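Local coordinates for protein leucine aminopeptidase 2 (Saccharomyces cerevisiae, PDB 2XPZ) that preferentially cleaves di- and tripeptides from their amino ends as a zinc aminopeptidase of the M1 family and has low epoxide hydrolase activity in vitro, at residues 30-35 and 51-56. Numbering follows the deposited sequence.
Sequences VLHTDL and TFQLKK
With CG of Phe-52 turned anti to its carbonyl carbon (chi1 -63°) and CG2 of Thr-33 anti to the backbone N, the two side chains lie side by side, pointing the same way, CG2 of Thr-33 being 3.3 Å from CE1 of Phe-52. Val-30, earlier on the Thr-33 strand, meets the ring obliquely, its CG1 4.0 Å from CD1 of Phe-52, while CG2 of Val-30 packs 3.8 Å from CD2 of Leu-54. Replacing Phe-52 by an alanine is likely to leave the Thr-33 methyl and Val-30 CG1 without their shared apolar partner, opening a gap between them. OG1 of Thr-33 hydrogen-bonds Ser-165. On the other face, CG of Gln-53 packs 3.9 Å from CB of His-32, near the ring plane at its edge; OG1 of Thr-51, hydrogen-bonded to Asn-115, lies 3.0 Å from a water linked weakly to OD2 of Asp-34. The backbones run antiparallel: Thr-51 N donates to Asp-34 O at 2.9 Å, Gln-53 N to His-32 O at 2.7 Å, and Leu-31 N to Gln-53 O at 2.6 Å. Leu-31 and His-32 thus both face Gln-53, a classic beta bulge in a hairpin of the M1 N-terminal domain's large mixed sheet.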
loop_
_atom_site.group_PDB
_atom_site.type_symbol
_atom_site.label_atom_id
_atom_site.label_comp_id
_atom_site.label_asym_id
_atom_site.label_seq_id
_atom_site.Cartn_x
_atom_site.Cartn_y
_atom_site.Cartn_z
ATOM N N VAL A 30 1.052 14.935 -22.304
ATOM C CA VAL A 30 0.635 15.812 -21.250
ATOM C C VAL A 30 1.886 16.474 -20.765
ATOM O O VAL A 30 2.744 15.818 -20.192
ATOM C CB VAL A 30 -0.010 15.041 -20.101
ATOM C CG1 VAL A 30 -0.387 15.992 -19.008
ATOM C CG2 VAL A 30 -1.233 14.303 -20.586
ATOM N N LEU A 31 2.008 17.771 -21.008
ATOM C CA LEU A 31 3.245 18.455 -20.676
ATOM C C LEU A 31 3.224 18.978 -19.260
ATOM O O LEU A 31 4.269 19.160 -18.645
ATOM C CB LEU A 31 3.546 19.576 -21.669
ATOM C CG LEU A 31 3.910 19.071 -23.061
ATOM C CD1 LEU A 31 3.996 20.225 -24.016
ATOM C CD2 LEU A 31 5.215 18.322 -23.019
ATOM N N HIS A 32 2.034 19.204 -18.730
ATOM C CA HIS A 32 1.920 19.744 -17.383
ATOM C C HIS A 32 0.475 19.825 -16.989
ATOM O O HIS A 32 -0.374 20.168 -17.801
ATOM C CB HIS A 32 2.544 21.137 -17.302
ATOM C CG HIS A 32 2.446 21.763 -15.944
ATOM N ND1 HIS A 32 3.303 21.433 -14.917
ATOM C CD2 HIS A 32 1.600 22.690 -15.452
ATOM C CE1 HIS A 32 2.985 22.138 -13.847
ATOM N NE2 HIS A 32 1.958 22.908 -14.138
ATOM N N THR A 33 0.201 19.500 -15.735
ATOM C CA THR A 33 -1.162 19.497 -15.232
ATOM C C THR A 33 -1.243 20.453 -14.051
ATOM O O THR A 33 -0.281 20.598 -13.292
ATOM C CB THR A 33 -1.610 18.086 -14.810
ATOM O OG1 THR A 33 -1.211 17.130 -15.799
ATOM C CG2 THR A 33 -3.121 18.031 -14.632
ATOM N N ASP A 34 -2.382 21.125 -13.919
ATOM C CA ASP A 34 -2.593 22.090 -12.843
ATOM C C ASP A 34 -3.981 21.894 -12.241
ATOM O O ASP A 34 -4.975 21.836 -12.960
ATOM C CB ASP A 34 -2.428 23.530 -13.354
ATOM C CG ASP A 34 -2.514 24.566 -12.239
ATOM O OD1 ASP A 34 -1.550 24.685 -11.461
ATOM O OD2 ASP A 34 -3.541 25.273 -12.134
ATOM N N LEU A 35 -4.038 21.771 -10.919
ATOM C CA LEU A 35 -5.296 21.578 -10.210
ATOM C C LEU A 35 -5.641 22.818 -9.369
ATOM O O LEU A 35 -4.863 23.219 -8.507
ATOM C CB LEU A 35 -5.213 20.332 -9.321
ATOM C CG LEU A 35 -5.054 18.958 -9.985
ATOM C CD1 LEU A 35 -4.537 17.947 -8.971
ATOM C CD2 LEU A 35 -6.357 18.477 -10.621
ATOM N N THR A 51 -6.156 22.174 -15.549
ATOM C CA THR A 51 -5.587 22.793 -16.741
ATOM C C THR A 51 -4.389 21.979 -17.224
ATOM O O THR A 51 -3.382 21.908 -16.540
ATOM C CB THR A 51 -5.141 24.255 -16.451
ATOM O OG1 THR A 51 -6.273 25.042 -16.067
ATOM C CG2 THR A 51 -4.485 24.887 -17.668
ATOM N N PHE A 52 -4.508 21.353 -18.392
ATOM C CA PHE A 52 -3.431 20.531 -18.947
ATOM C C PHE A 52 -2.688 21.343 -19.989
ATOM O O PHE A 52 -3.282 22.173 -20.663
ATOM C CB PHE A 52 -3.983 19.273 -19.638
ATOM C CG PHE A 52 -4.718 18.331 -18.730
ATOM C CD1 PHE A 52 -4.036 17.395 -17.987
ATOM C CD2 PHE A 52 -6.098 18.354 -18.652
ATOM C CE1 PHE A 52 -4.703 16.517 -17.161
ATOM C CE2 PHE A 52 -6.772 17.478 -17.829
ATOM C CZ PHE A 52 -6.070 16.556 -17.083
ATOM N N GLN A 53 -1.391 21.110 -20.127
ATOM C CA GLN A 53 -0.673 21.621 -21.278
ATOM C C GLN A 53 -0.397 20.428 -22.166
ATOM O O GLN A 53 0.479 19.622 -21.875
ATOM C CB GLN A 53 0.616 22.335 -20.861
ATOM C CG GLN A 53 0.442 23.350 -19.714
ATOM C CD GLN A 53 -0.340 24.597 -20.110
ATOM O OE1 GLN A 53 -0.551 24.858 -21.283
ATOM N NE2 GLN A 53 -0.766 25.368 -19.127
ATOM N N LEU A 54 -1.171 20.293 -23.238
ATOM C CA LEU A 54 -1.098 19.107 -24.087
ATOM C C LEU A 54 -0.419 19.378 -25.410
ATOM O O LEU A 54 -0.478 20.486 -25.934
ATOM C CB LEU A 54 -2.498 18.576 -24.371
ATOM C CG LEU A 54 -3.357 18.350 -23.134
ATOM C CD1 LEU A 54 -4.674 17.720 -23.531
ATOM C CD2 LEU A 54 -2.614 17.482 -22.136
ATOM N N LYS A 55 0.211 18.352 -25.960
ATOM C CA LYS A 55 0.756 18.443 -27.302
ATOM C C LYS A 55 0.203 17.304 -28.162
ATOM O O LYS A 55 0.288 16.147 -27.779
ATOM C CB LYS A 55 2.287 18.438 -27.263
ATOM C CG LYS A 55 2.958 18.461 -28.635
ATOM C CD LYS A 55 4.447 18.815 -28.544
ATOM C CE LYS A 55 5.076 18.301 -27.249
ATOM N NZ LYS A 55 6.572 18.260 -27.291
ATOM N N LYS A 56 -0.384 17.638 -29.312
ATOM C CA LYS A 56 -0.924 16.629 -30.229
ATOM C C LYS A 56 0.182 15.789 -30.828
ATOM O O LYS A 56 1.150 16.321 -31.379
ATOM C CB LYS A 56 -1.710 17.266 -31.374
ATOM C CG LYS A 56 -3.026 17.881 -30.983
ATOM C CD LYS A 56 -3.698 18.478 -32.195
ATOM C CE LYS A 56 -4.864 19.337 -31.782
ATOM N NZ LYS A 56 -5.665 19.710 -32.977
HETATM O O HOH W 1 -6.679 24.738 -13.104
#